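Local atomic coordinates of cyclopropane mycolic acid synthase 1 (Mycobacterium tuberculosis, PDB entry 1KPH), a protein that catalyses cyclopropane ring formation at the distal double bond of alpha mycolic acids, transferring a methylene group from S-adenosyl-L-methionine. Residues A[137-142]-A[148-153]; A[192-197]-A[259-264]; A[81-86]-A[114-119]; A[43-48]-A[233-238]. All blocks are in the same frame, centred on the assembly; numbering follows the deposited sequence.

Contact 1: A[137-142]-A[148-153]; sequences GAFEHF and DAFFSL. With SAH (S-adenosyl-L-homocysteine), chain F; 10A (didecyl-dimethyl-ammonium), chain G.
Phe142 presents its ring edge to the face of Phe150: atom CE2 of Phe142 stands above the middle of the Phe150 ring, 3.6 Å from CD1 of Phe150. The centroids are 4.7 Å apart and the planes meet at 57°, so the pair is an edge-to-face contact well short of perpendicular. Phe139 makes the second group of contacts, its CE1 reaching CE1 of Phe151 at 3.5 Å. Those two ring planes stand 82° apart. CD2 of Phe150 also lies 3.9 Å from CE1 of Phe139, in line with the edge of the Phe139 ring. Four phenylalanines make the whole contact between loop and helix, all of them buried, which suits a place without polar partners across it. Phe150 reaches across because its CG is anti to the backbone N (chi1 179°), carrying the ring off helix 147-157 toward the loop. The loop follows strand 132-136 of the Rossmann-like methyltransferase sheet, at whose C-terminal ends the cofactor binds. Another part of the Phe142 rim faces that site, with CE1 of Phe142 3.7 Å from C5 of the S-adenosyl-L-homocysteine adenine. Ala138, small enough to sit beside the ribose, brings its CB to 3.2 Å from the cofactor's O4'. On the didecyl-dimethyl-ammonium side, CB of Glu140 lies 3.5 Å from ligand atom C7. Farther out, Trp123 meets both Phe142 and Phe150, while Tyr147 stacks on Phe139. The carboxylate of Glu140 is hydrogen-bonded to Ile169 N and the ring of His141 to Tyr16 OH.

Contact 2: A[192-197]-A[259-264]; sequences LKFIVT and YERYMK. With 10A (didecyl-dimethyl-ammonium), chain G.
Phe194 and Lys264 reach for each other from opposite directions, and the lysine chain lies over one face of the aromatic ring. The apolar part of the pairing is a CH-pi contact: CE of Lys264 sits 3.7 Å from the centroid of the Phe194 ring, almost exactly on the ring normal (1° off). CD of Lys264 adds a van der Waals contact at 3.6 Å to CZ of Phe194, and CG of the same lysine reaches the ring as well. Lysine suits this exposed margin because its four methylenes can blanket an aromatic face while its ammonium group stays at the surface. The charge takes part in a cation-pi interaction, with NZ of Lys264 4.0 Å from the Phe194 centroid and 21° off the normal. A fully extended chain, anti from chi1 to chi4, carries NZ right across the ring. At the edge of that ring the contact is with Arg261, whose carbonyl O lies near the ring plane, 3.8 Å from CZ of Phe194. The aliphatic CG of Arg261 also approaches CZ of Phe194, at 4.0 Å. Helix 186-199 also meets the bound lipid-like ligand: CD2 of Leu192 touches C22 of didecyl-dimethyl-ammonium at 3.4 Å, and CG2 of Val196 touches its C2 at 3.5 Å. These branched apolar residues match the alkyl chains they meet. Helix 186-199 therefore turns Phe194 toward helix 256-275 and Leu192 and Val196 toward the ligand, a two-sided packing consistent with a wall of the acyl-chain pocket of a mycolic acid cyclopropane synthase.

Contact 3: A[81-86]-A[114-119]; sequences RAVEKY and RSKRVL
Val83 and Lys116 meet where helix 77-86 packs on strand 116-119, an outermost strand of the Rossmann-like methyltransferase sheet, and their side chains cross at about a right angle. The strand runs parallel to its neighbour 89-93, and the helix covers the sheet here. Lys116 is the side chain that spans the gap. Its CB leaves the strand toward the helix, and the first torsion sets CG beside the backbone N, anti to the carbonyl carbon. CG and CD carry the chain toward Val83; the lysine also touches Val107 of helix 97-109 and Ser110. CE makes the apolar contact, lying 3.9 Å from CG1 of Val83. A bend at chi4 (58°) next turns the ammonium group back toward its own chain, where NZ of Lys116 donates to the carbonyl O of Arg114 at 2.7 Å. The same nitrogen is hydrogen-bonded to Asn112 O, so two backbone oxygens of the turn before the strand grip the charged end. Lysine fits the place by joining a greasy stem, which valine can pack against, to a tip that ties down the preceding loop. Val83 is buried, compact and apolar, and also touches Val90 of strand 89-93. Arg114 contributes its CB, 4.2 Å from CG1 of Val83, while its guanidinium turns away to form a salt bridge with Asp87. The bond from NZ of Lys116 meets Arg114 O at a C=O...N angle of 150°, with the nitrogen tilted 18° from the carbonyl plane.

Contact 4: A[43-48]-A[233-238]; sequences MTLQEA and AKTLDL
The first turn of helix 45-57 approaches the flank of helix 229-245, the closest alpha carbons being those of Leu45 and Thr235, 7.1 Å apart. This is helix-to-helix packing between parts of the methyltransferase chain far apart in sequence, and the helix 45-57 end is built as a capping box. Leu45, the first residue of that helix, takes part in both side-chain contacts. With chi1 at 176° the branched end of Leu45 points away from its own backbone N and out to the other helix. CB of Leu45 meets CD1 of Leu238 at 3.9 Å, and the two leucines slide past each other in opposite directions, so that CD1 of Leu45 also lies 4.2 Å from CD1 of Leu238. On Thr235 it is the methyl that takes part, CG2 standing 4.2 Å from CD1 of Leu45. Threonine is apt here because its two branches divide the work: CG2 supplies apolar surface, while OG1 is hydrogen-bonded to His231 O within its own helix and to Ala36 N in a nearby loop. Leucine suits position 45 because its branched apolar side chain can meet Leu238 and the Thr235 methyl together. Beyond the interface, Leu236 of the same helix as Thr235 touches Cys269, the active-site residue by similarity, on helix 256-275. Leu45 follows directly on the N-cap of the capping box. Thr44, at the N-cap, accepts a bond from Glu47 N to its OG1 at 3.1 Å. In return, N of Thr44 donates to OE1 of Glu47 at 3.0 Å, reaching that oxygen from above the carboxylate plane, 41° out of it.

Overall arrangement
Contact 1 is the fully buried one: its phenylalanines lie beside the central sheet, one of them reaching the cofactor, and aromatic packing does all the work. Contacts 2, 3 and 4 are partly buried. Contacts 2 and 3 mix apolar stems with polar ends, a cation over a ring in contact 2 and a lysine folded back onto a turn in contact 3, whereas contact 4 packs leucines and a threonine methyl next to a capping box. Contacts 1 and 2 share the didecyl-dimethyl-ammonium ligand, though their nearest atoms are about 8 Å apart. Contacts 2 and 3 lie on opposite sides of the chain's centre, about 33 Å between centres. Helix 229-245 of contact 4 also touches helix 256-275 of contact 2.

Contact 1: A[137-142]-A[148-153]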
# COMPACT_ATOMS: atom_id res chain seq x y z
N GLY A 137 -1.30 -1.43 0.73
CA GLY A 137 -1.08 -1.19 -0.68
C GLY A 137 -0.03 -2.04 -1.37
O GLY A 137 0.56 -1.60 -2.35
N ALA A 138 0.21 -3.25 -0.87
CA ALA A 138 1.18 -4.14 -1.50
C ALA A 138 0.43 -5.29 -2.18
O ALA A 138 0.87 -5.82 -3.20
CB ALA A 138 2.15 -4.68 -0.46
N PHE A 139 -0.70 -5.66 -1.59
CA PHE A 139 -1.53 -6.74 -2.09
C PHE A 139 -1.78 -6.60 -3.60
O PHE A 139 -1.67 -7.58 -4.34
CB PHE A 139 -2.87 -6.73 -1.34
CG PHE A 139 -3.59 -8.05 -1.35
CD1 PHE A 139 -3.03 -9.17 -0.73
CD2 PHE A 139 -4.83 -8.18 -1.97
CE1 PHE A 139 -3.69 -10.39 -0.71
CE2 PHE A 139 -5.50 -9.40 -1.96
CZ PHE A 139 -4.93 -10.51 -1.33
N GLU A 140 -2.12 -5.40 -4.03
CA GLU A 140 -2.40 -5.13 -5.44
C GLU A 140 -1.28 -5.56 -6.40
O GLU A 140 -1.48 -5.59 -7.62
CB GLU A 140 -2.71 -3.64 -5.63
CG GLU A 140 -3.86 -3.13 -4.76
CD GLU A 140 -3.39 -2.63 -3.39
OE1 GLU A 140 -2.48 -3.24 -2.80
OE2 GLU A 140 -3.96 -1.63 -2.91
N HIS A 141 -0.12 -5.89 -5.84
CA HIS A 141 1.02 -6.31 -6.65
C HIS A 141 1.24 -7.83 -6.63
O HIS A 141 2.01 -8.36 -7.42
CB HIS A 141 2.30 -5.64 -6.15
CG HIS A 141 2.42 -4.20 -6.53
ND1 HIS A 141 2.63 -3.79 -7.83
CD2 HIS A 141 2.38 -3.07 -5.78
CE1 HIS A 141 2.72 -2.47 -7.86
NE2 HIS A 141 2.56 -2.01 -6.63
N PHE A 142 0.55 -8.51 -5.71
CA PHE A 142 0.71 -9.95 -5.56
C PHE A 142 0.14 -10.77 -6.72
O PHE A 142 0.76 -11.74 -7.16
CB PHE A 142 0.05 -10.43 -4.26
CG PHE A 142 0.63 -9.82 -3.00
CD1 PHE A 142 1.73 -8.96 -3.06
CD2 PHE A 142 0.09 -10.12 -1.76
CE1 PHE A 142 2.27 -8.41 -1.89
CE2 PHE A 142 0.63 -9.58 -0.59
CZ PHE A 142 1.72 -8.72 -0.66
N ASP A 148 -3.78 -16.85 -2.25
CA ASP A 148 -3.88 -17.99 -1.35
C ASP A 148 -2.55 -18.29 -0.66
O ASP A 148 -2.51 -18.57 0.54
CB ASP A 148 -4.36 -19.22 -2.12
CG ASP A 148 -4.59 -20.41 -1.21
OD1 ASP A 148 -3.68 -21.25 -1.08
OD2 ASP A 148 -5.69 -20.50 -0.63
N ALA A 149 -1.46 -18.21 -1.41
CA ALA A 149 -0.13 -18.47 -0.85
C ALA A 149 0.21 -17.43 0.20
O ALA A 149 0.77 -17.75 1.25
CB ALA A 149 0.91 -18.46 -1.96
N PHE A 150 -0.14 -16.18 -0.07
CA PHE A 150 0.14 -15.11 0.87
C PHE A 150 -0.54 -15.34 2.22
O PHE A 150 0.11 -15.31 3.27
CB PHE A 150 -0.29 -13.76 0.31
CG PHE A 150 -0.06 -12.62 1.26
CD1 PHE A 150 1.24 -12.28 1.65
CD2 PHE A 150 -1.13 -11.91 1.80
CE1 PHE A 150 1.46 -11.27 2.58
CE2 PHE A 150 -0.91 -10.89 2.72
CZ PHE A 150 0.38 -10.57 3.11
N PHE A 151 -1.85 -15.57 2.20
CA PHE A 151 -2.58 -15.80 3.45
C PHE A 151 -2.12 -17.07 4.17
O PHE A 151 -2.19 -17.16 5.39
CB PHE A 151 -4.08 -15.86 3.20
CG PHE A 151 -4.71 -14.52 2.93
CD1 PHE A 151 -4.72 -13.98 1.65
CD2 PHE A 151 -5.26 -13.78 3.97
CE1 PHE A 151 -5.28 -12.73 1.41
CE2 PHE A 151 -5.82 -12.52 3.74
CZ PHE A 151 -5.83 -12.00 2.46
N SER A 152 -1.65 -18.04 3.40
CA SER A 152 -1.16 -19.28 3.97
C SER A 152 0.08 -18.95 4.80
O SER A 152 0.19 -19.35 5.96
CB SER A 152 -0.79 -20.28 2.87
OG SER A 152 -0.27 -21.49 3.41
N LEU A 153 1.00 -18.20 4.20
CA LEU A 153 2.23 -17.80 4.87
C LEU A 153 1.91 -16.91 6.07
O LEU A 153 2.45 -17.11 7.16
CB LEU A 153 3.14 -17.03 3.90
CG LEU A 153 4.42 -16.43 4.49
CD1 LEU A 153 5.30 -17.54 5.06
CD2 LEU A 153 5.17 -15.66 3.42
N SAH F . 3.14 0.24 2.38
CA SAH F . 3.83 1.44 1.90
CB SAH F . 4.19 1.31 0.40
CG SAH F . 3.09 0.87 -0.59
C SAH F . 2.97 2.70 2.12
OXT SAH F . 3.49 3.81 1.92
C5' SAH F . 3.73 -1.01 -2.58
C4' SAH F . 4.86 -1.65 -1.79
O4' SAH F . 4.71 -3.09 -1.65
C3' SAH F . 6.24 -1.43 -2.41
O3' SAH F . 7.18 -1.07 -1.36
C2' SAH F . 6.57 -2.75 -3.04
O2' SAH F . 7.97 -2.95 -3.19
C1' SAH F . 5.93 -3.72 -2.10
N9 SAH F . 5.66 -5.03 -2.70
C8 SAH F . 5.02 -5.38 -3.85
N7 SAH F . 4.93 -6.64 -4.12
C5 SAH F . 5.59 -7.21 -3.03
C6 SAH F . 5.90 -8.67 -2.60
N6 SAH F . 5.53 -9.74 -3.33
N1 SAH F . 6.59 -8.83 -1.42
C2 SAH F . 6.95 -7.74 -0.70
N3 SAH F . 6.73 -6.43 -0.96
C4 SAH F . 6.04 -6.24 -2.15
C1 10A G . -7.27 -3.28 -12.64
C2 10A G . -5.74 -3.31 -12.48
C3 10A G . -5.33 -2.64 -11.17
C4 10A G . -3.83 -2.59 -10.89
C5 10A G . -3.64 -1.87 -9.54
C6 10A G . -2.19 -1.65 -9.10
C7 10A G . -2.29 -0.89 -7.77
C8 10A G . -0.96 -0.40 -7.19
C9 10A G . -1.26 0.40 -5.91
C10 10A G . 0.00 1.09 -5.40
N1 10A G . -0.02 2.14 -4.27
C11 10A G . 1.40 2.65 -4.14
C12 10A G . -0.38 1.51 -2.95
C13 10A G . -0.99 3.32 -4.45
C14 10A G . -0.96 4.25 -5.70
C15 10A G . -2.19 5.16 -5.92
C16 10A G . -3.58 4.51 -6.16
C17 10A G . -3.66 3.71 -7.48
C18 10A G . -5.04 3.10 -7.72
C19 10A G . -5.06 2.33 -9.05
C20 10A G . -6.47 1.77 -9.29
C21 10A G . -6.56 1.03 -10.63
C22 10A G . -7.99 0.52 -10.81

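Contact 2: A[192-197]-A[259-264]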
# COMPACT_ATOMS: atom_id res chain seq x y z
N LEU A 192 -8.04 1.11 -16.84
CA LEU A 192 -7.39 0.02 -16.11
C LEU A 192 -6.26 -0.54 -16.95
O LEU A 192 -5.21 -0.91 -16.42
CB LEU A 192 -8.39 -1.11 -15.82
CG LEU A 192 -9.68 -0.79 -15.08
CD1 LEU A 192 -10.40 -2.10 -14.75
CD2 LEU A 192 -9.38 -0.01 -13.82
N LYS A 193 -6.49 -0.63 -18.25
CA LYS A 193 -5.49 -1.14 -19.18
C LYS A 193 -4.30 -0.20 -19.13
O LYS A 193 -3.14 -0.63 -19.05
CB LYS A 193 -6.09 -1.20 -20.60
CG LYS A 193 -5.13 -1.66 -21.69
CD LYS A 193 -4.36 -0.49 -22.30
CE LYS A 193 -3.43 -0.97 -23.41
NZ LYS A 193 -2.79 0.15 -24.14
N PHE A 194 -4.58 1.10 -19.16
CA PHE A 194 -3.54 2.11 -19.10
C PHE A 194 -2.68 1.98 -17.84
O PHE A 194 -1.45 2.06 -17.89
CB PHE A 194 -4.16 3.51 -19.13
CG PHE A 194 -3.24 4.58 -18.65
CD1 PHE A 194 -2.09 4.91 -19.37
CD2 PHE A 194 -3.50 5.25 -17.46
CE1 PHE A 194 -1.22 5.89 -18.92
CE2 PHE A 194 -2.62 6.23 -16.99
CZ PHE A 194 -1.48 6.55 -17.72
N ILE A 195 -3.34 1.79 -16.70
CA ILE A 195 -2.64 1.66 -15.43
C ILE A 195 -1.71 0.45 -15.40
O ILE A 195 -0.54 0.57 -15.05
CB ILE A 195 -3.64 1.55 -14.25
CG1 ILE A 195 -4.43 2.86 -14.10
CG2 ILE A 195 -2.90 1.23 -12.96
CD1 ILE A 195 -3.56 4.07 -13.82
N VAL A 196 -2.24 -0.71 -15.76
CA VAL A 196 -1.46 -1.94 -15.77
C VAL A 196 -0.33 -1.93 -16.78
O VAL A 196 0.72 -2.53 -16.56
CB VAL A 196 -2.35 -3.17 -16.09
CG1 VAL A 196 -1.48 -4.43 -16.18
CG2 VAL A 196 -3.41 -3.33 -15.03
N THR A 197 -0.54 -1.24 -17.90
CA THR A 197 0.47 -1.19 -18.94
C THR A 197 1.56 -0.13 -18.75
O THR A 197 2.73 -0.40 -18.98
CB THR A 197 -0.18 -0.99 -20.33
OG1 THR A 197 -0.91 0.25 -20.34
CG2 THR A 197 -1.14 -2.12 -20.63
N TYR A 259 6.13 12.79 -16.69
CA TYR A 259 5.27 13.72 -15.96
C TYR A 259 3.81 13.56 -16.42
O TYR A 259 2.92 13.33 -15.60
CB TYR A 259 5.72 15.16 -16.20
CG TYR A 259 4.71 16.19 -15.74
CD1 TYR A 259 4.55 16.48 -14.38
CD2 TYR A 259 3.88 16.84 -16.66
CE1 TYR A 259 3.59 17.39 -13.96
CE2 TYR A 259 2.92 17.74 -16.24
CZ TYR A 259 2.77 18.01 -14.89
OH TYR A 259 1.80 18.90 -14.49
N GLU A 260 3.60 13.69 -17.73
CA GLU A 260 2.26 13.56 -18.32
C GLU A 260 1.60 12.25 -17.93
O GLU A 260 0.41 12.21 -17.62
CB GLU A 260 2.35 13.64 -19.84
CG GLU A 260 2.78 14.99 -20.39
CD GLU A 260 1.87 16.11 -19.94
OE1 GLU A 260 0.64 16.00 -20.13
OE2 GLU A 260 2.39 17.11 -19.40
N ARG A 261 2.38 11.18 -17.96
CA ARG A 261 1.86 9.86 -17.62
C ARG A 261 1.41 9.82 -16.16
O ARG A 261 0.32 9.33 -15.86
CB ARG A 261 2.94 8.81 -17.86
CG ARG A 261 2.47 7.37 -17.69
CD ARG A 261 3.49 6.41 -18.28
NE ARG A 261 4.80 6.58 -17.66
CZ ARG A 261 5.91 6.00 -18.11
NH1 ARG A 261 5.88 5.22 -19.18
NH2 ARG A 261 7.06 6.20 -17.48
N TYR A 262 2.23 10.35 -15.26
CA TYR A 262 1.86 10.34 -13.85
C TYR A 262 0.69 11.25 -13.51
O TYR A 262 -0.11 10.93 -12.62
CB TYR A 262 3.07 10.66 -12.97
CG TYR A 262 3.84 9.42 -12.61
CD1 TYR A 262 4.58 8.74 -13.57
CD2 TYR A 262 3.76 8.87 -11.33
CE1 TYR A 262 5.22 7.54 -13.28
CE2 TYR A 262 4.40 7.66 -11.02
CZ TYR A 262 5.12 7.01 -12.01
OH TYR A 262 5.75 5.82 -11.72
N MET A 263 0.56 12.38 -14.20
CA MET A 263 -0.56 13.27 -13.93
C MET A 263 -1.84 12.55 -14.37
O MET A 263 -2.85 12.56 -13.67
CB MET A 263 -0.42 14.59 -14.69
CG MET A 263 0.58 15.56 -14.09
SD MET A 263 0.13 16.07 -12.40
CE MET A 263 -1.35 17.06 -12.72
N LYS A 264 -1.78 11.93 -15.54
CA LYS A 264 -2.92 11.20 -16.08
C LYS A 264 -3.34 10.10 -15.11
O LYS A 264 -4.53 9.87 -14.89
CB LYS A 264 -2.57 10.59 -17.45
CG LYS A 264 -3.65 9.70 -18.05
CD LYS A 264 -3.21 9.15 -19.41
CE LYS A 264 -4.23 8.19 -19.99
NZ LYS A 264 -3.78 7.66 -21.31
C1 10A G . -7.27 -3.28 -12.64
C2 10A G . -5.74 -3.31 -12.48
C3 10A G . -5.33 -2.64 -11.17
C4 10A G . -3.83 -2.59 -10.89
C5 10A G . -3.64 -1.87 -9.54
C6 10A G . -2.19 -1.65 -9.10
C7 10A G . -2.29 -0.89 -7.77
C8 10A G . -0.96 -0.40 -7.19
C9 10A G . -1.26 0.40 -5.91
C10 10A G . 0.00 1.09 -5.40
N1 10A G . -0.02 2.14 -4.27
C11 10A G . 1.40 2.65 -4.14
C12 10A G . -0.38 1.51 -2.95
C13 10A G . -0.99 3.32 -4.45
C14 10A G . -0.96 4.25 -5.70
C15 10A G . -2.19 5.16 -5.92
C16 10A G . -3.58 4.51 -6.16
C17 10A G . -3.66 3.71 -7.48
C18 10A G . -5.04 3.10 -7.72
C19 10A G . -5.06 2.33 -9.05
C20 10A G . -6.47 1.77 -9.29
C21 10A G . -6.56 1.03 -10.63
C22 10A G . -7.99 0.52 -10.81

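Contact 3: A[81-86]-A[114-119]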
# COMPACT_ATOMS: atom_id res chain seq x y z
N ARG A 81 7.26 4.47 12.51
CA ARG A 81 6.19 4.94 13.39
C ARG A 81 5.93 3.84 14.42
O ARG A 81 5.74 4.11 15.61
CB ARG A 81 4.92 5.21 12.59
CG ARG A 81 3.67 5.55 13.41
CD ARG A 81 3.79 6.90 14.07
NE ARG A 81 2.54 7.36 14.69
CZ ARG A 81 2.42 8.54 15.28
NH1 ARG A 81 3.45 9.37 15.33
NH2 ARG A 81 1.27 8.90 15.84
N ALA A 82 5.92 2.60 13.95
CA ALA A 82 5.69 1.46 14.83
C ALA A 82 6.77 1.45 15.92
O ALA A 82 6.48 1.26 17.10
CB ALA A 82 5.74 0.16 14.03
N VAL A 83 8.02 1.67 15.51
CA VAL A 83 9.13 1.70 16.45
C VAL A 83 9.02 2.86 17.44
O VAL A 83 8.99 2.67 18.66
CB VAL A 83 10.49 1.84 15.72
CG1 VAL A 83 11.61 2.08 16.72
CG2 VAL A 83 10.77 0.59 14.91
N GLU A 84 8.96 4.07 16.89
CA GLU A 84 8.91 5.29 17.67
C GLU A 84 7.67 5.57 18.53
O GLU A 84 7.80 6.07 19.65
CB GLU A 84 9.17 6.48 16.74
CG GLU A 84 10.62 6.53 16.23
CD GLU A 84 10.74 7.07 14.81
OE1 GLU A 84 10.03 8.05 14.48
OE2 GLU A 84 11.56 6.53 14.04
N LYS A 85 6.49 5.25 18.03
CA LYS A 85 5.27 5.50 18.80
C LYS A 85 4.73 4.29 19.55
O LYS A 85 4.04 4.44 20.56
CB LYS A 85 4.17 6.05 17.88
CG LYS A 85 2.95 6.61 18.63
CD LYS A 85 3.29 7.92 19.34
CE LYS A 85 2.08 8.52 20.03
NZ LYS A 85 2.40 9.81 20.73
N TYR A 86 5.03 3.09 19.06
CA TYR A 86 4.52 1.89 19.70
C TYR A 86 5.57 1.00 20.36
O TYR A 86 5.24 0.05 21.05
CB TYR A 86 3.70 1.08 18.70
CG TYR A 86 2.51 1.86 18.17
CD1 TYR A 86 2.65 2.76 17.12
CD2 TYR A 86 1.25 1.72 18.75
CE1 TYR A 86 1.56 3.51 16.65
CE2 TYR A 86 0.16 2.46 18.30
CZ TYR A 86 0.32 3.35 17.25
OH TYR A 86 -0.75 4.09 16.81
N ARG A 114 15.18 -0.54 19.57
CA ARG A 114 14.51 -1.70 18.98
C ARG A 114 15.17 -2.26 17.72
O ARG A 114 15.85 -1.54 16.99
CB ARG A 114 13.04 -1.38 18.68
CG ARG A 114 12.20 -1.17 19.92
CD ARG A 114 12.23 -2.39 20.84
NE ARG A 114 11.45 -2.16 22.05
CZ ARG A 114 11.34 -3.02 23.05
NH1 ARG A 114 11.96 -4.20 23.01
NH2 ARG A 114 10.59 -2.71 24.10
N SER A 115 14.96 -3.55 17.49
CA SER A 115 15.51 -4.24 16.32
C SER A 115 14.78 -3.78 15.07
O SER A 115 13.55 -3.73 15.04
CB SER A 115 15.34 -5.75 16.50
OG SER A 115 15.67 -6.45 15.30
N LYS A 116 15.54 -3.44 14.03
CA LYS A 116 14.94 -2.98 12.78
C LYS A 116 15.63 -3.62 11.59
O LYS A 116 16.85 -3.52 11.43
CB LYS A 116 15.06 -1.46 12.66
CG LYS A 116 14.70 -0.72 13.93
CD LYS A 116 14.86 0.78 13.76
CE LYS A 116 15.07 1.44 15.11
NZ LYS A 116 16.28 0.85 15.77
N ARG A 117 14.83 -4.26 10.74
CA ARG A 117 15.36 -4.92 9.55
C ARG A 117 14.54 -4.63 8.31
O ARG A 117 13.32 -4.65 8.34
CB ARG A 117 15.41 -6.43 9.76
CG ARG A 117 16.48 -6.91 10.71
CD ARG A 117 16.73 -8.39 10.49
NE ARG A 117 15.61 -9.21 10.95
CZ ARG A 117 15.24 -10.35 10.38
NH1 ARG A 117 15.90 -10.82 9.33
NH2 ARG A 117 14.23 -11.04 10.89
N VAL A 118 15.24 -4.35 7.21
CA VAL A 118 14.59 -4.10 5.92
C VAL A 118 15.26 -5.04 4.92
O VAL A 118 16.48 -5.05 4.78
CB VAL A 118 14.77 -2.63 5.46
CG1 VAL A 118 16.24 -2.29 5.34
CG2 VAL A 118 14.06 -2.42 4.13
N LEU A 119 14.45 -5.83 4.23
CA LEU A 119 14.98 -6.79 3.27
C LEU A 119 14.51 -6.55 1.84
O LEU A 119 13.33 -6.27 1.59
CB LEU A 119 14.59 -8.21 3.69
CG LEU A 119 15.01 -8.65 5.09
CD1 LEU A 119 14.39 -10.00 5.41
CD2 LEU A 119 16.53 -8.72 5.18

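Contact 4: A[43-48]-A[233-238]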
# COMPACT_ATOMS: atom_id res chain seq x y z
N MET A 43 -7.13 18.42 8.27
CA MET A 43 -5.84 17.76 8.39
C MET A 43 -4.98 17.98 7.15
O MET A 43 -5.49 18.10 6.04
CB MET A 43 -6.00 16.25 8.59
CG MET A 43 -6.55 15.83 9.93
SD MET A 43 -6.31 14.06 10.21
CE MET A 43 -5.44 14.07 11.77
N THR A 44 -3.67 18.05 7.35
CA THR A 44 -2.75 18.21 6.24
C THR A 44 -2.56 16.78 5.73
O THR A 44 -2.96 15.84 6.40
CB THR A 44 -1.37 18.75 6.68
OG1 THR A 44 -0.77 17.82 7.59
CG2 THR A 44 -1.52 20.11 7.37
N LEU A 45 -1.95 16.63 4.56
CA LEU A 45 -1.72 15.30 4.01
C LEU A 45 -0.84 14.49 4.96
O LEU A 45 -1.10 13.32 5.21
CB LEU A 45 -1.05 15.41 2.63
CG LEU A 45 -0.64 14.11 1.93
CD1 LEU A 45 -1.86 13.20 1.75
CD2 LEU A 45 -0.01 14.44 0.59
N GLN A 46 0.19 15.14 5.50
CA GLN A 46 1.10 14.47 6.41
C GLN A 46 0.38 13.97 7.66
O GLN A 46 0.59 12.84 8.08
CB GLN A 46 2.25 15.42 6.82
CG GLN A 46 3.32 14.75 7.68
CD GLN A 46 4.52 15.65 7.97
OE1 GLN A 46 5.13 16.21 7.06
NE2 GLN A 46 4.86 15.79 9.24
N GLU A 47 -0.49 14.80 8.23
CA GLU A 47 -1.24 14.43 9.42
C GLU A 47 -2.20 13.29 9.10
O GLU A 47 -2.38 12.37 9.90
CB GLU A 47 -2.04 15.63 9.96
CG GLU A 47 -1.18 16.83 10.35
CD GLU A 47 -2.01 18.02 10.81
OE1 GLU A 47 -3.16 18.17 10.34
OE2 GLU A 47 -1.50 18.81 11.63
N ALA A 48 -2.82 13.36 7.92
CA ALA A 48 -3.77 12.33 7.49
C ALA A 48 -3.08 11.00 7.20
O ALA A 48 -3.68 9.94 7.37
CB ALA A 48 -4.54 12.81 6.26
N ALA A 233 -9.80 9.89 -2.89
CA ALA A 233 -9.95 10.90 -3.93
C ALA A 233 -9.21 12.17 -3.50
O ALA A 233 -8.55 12.82 -4.30
CB ALA A 233 -11.43 11.20 -4.17
N LYS A 234 -9.32 12.50 -2.21
CA LYS A 234 -8.65 13.68 -1.68
C LYS A 234 -7.14 13.46 -1.65
O LYS A 234 -6.37 14.34 -2.05
CB LYS A 234 -9.16 13.99 -0.27
CG LYS A 234 -8.62 15.29 0.31
CD LYS A 234 -9.22 15.54 1.69
CE LYS A 234 -8.80 16.89 2.25
NZ LYS A 234 -9.52 17.13 3.54
N THR A 235 -6.71 12.29 -1.19
CA THR A 235 -5.28 11.98 -1.15
C THR A 235 -4.71 12.17 -2.56
O THR A 235 -3.70 12.85 -2.75
CB THR A 235 -5.04 10.52 -0.70
OG1 THR A 235 -5.58 10.31 0.61
CG2 THR A 235 -3.55 10.21 -0.68
N LEU A 236 -5.37 11.56 -3.54
CA LEU A 236 -4.94 11.65 -4.93
C LEU A 236 -4.99 13.08 -5.47
O LEU A 236 -4.12 13.49 -6.23
CB LEU A 236 -5.79 10.71 -5.80
CG LEU A 236 -5.48 9.22 -5.61
CD1 LEU A 236 -6.65 8.37 -6.10
CD2 LEU A 236 -4.21 8.89 -6.38
N ASP A 237 -6.01 13.84 -5.07
CA ASP A 237 -6.12 15.22 -5.51
C ASP A 237 -4.92 16.01 -4.97
O ASP A 237 -4.34 16.82 -5.69
CB ASP A 237 -7.42 15.88 -5.01
CG ASP A 237 -8.65 15.39 -5.75
OD1 ASP A 237 -8.53 14.91 -6.90
OD2 ASP A 237 -9.76 15.50 -5.18
N LEU A 238 -4.55 15.75 -3.72
CA LEU A 238 -3.42 16.45 -3.11
C LEU A 238 -2.10 16.03 -3.75
O LEU A 238 -1.19 16.85 -3.87
CB LEU A 238 -3.37 16.19 -1.60
CG LEU A 238 -4.55 16.70 -0.76
CD1 LEU A 238 -4.26 16.48 0.71
CD2 LEU A 238 -4.78 18.17 -1.03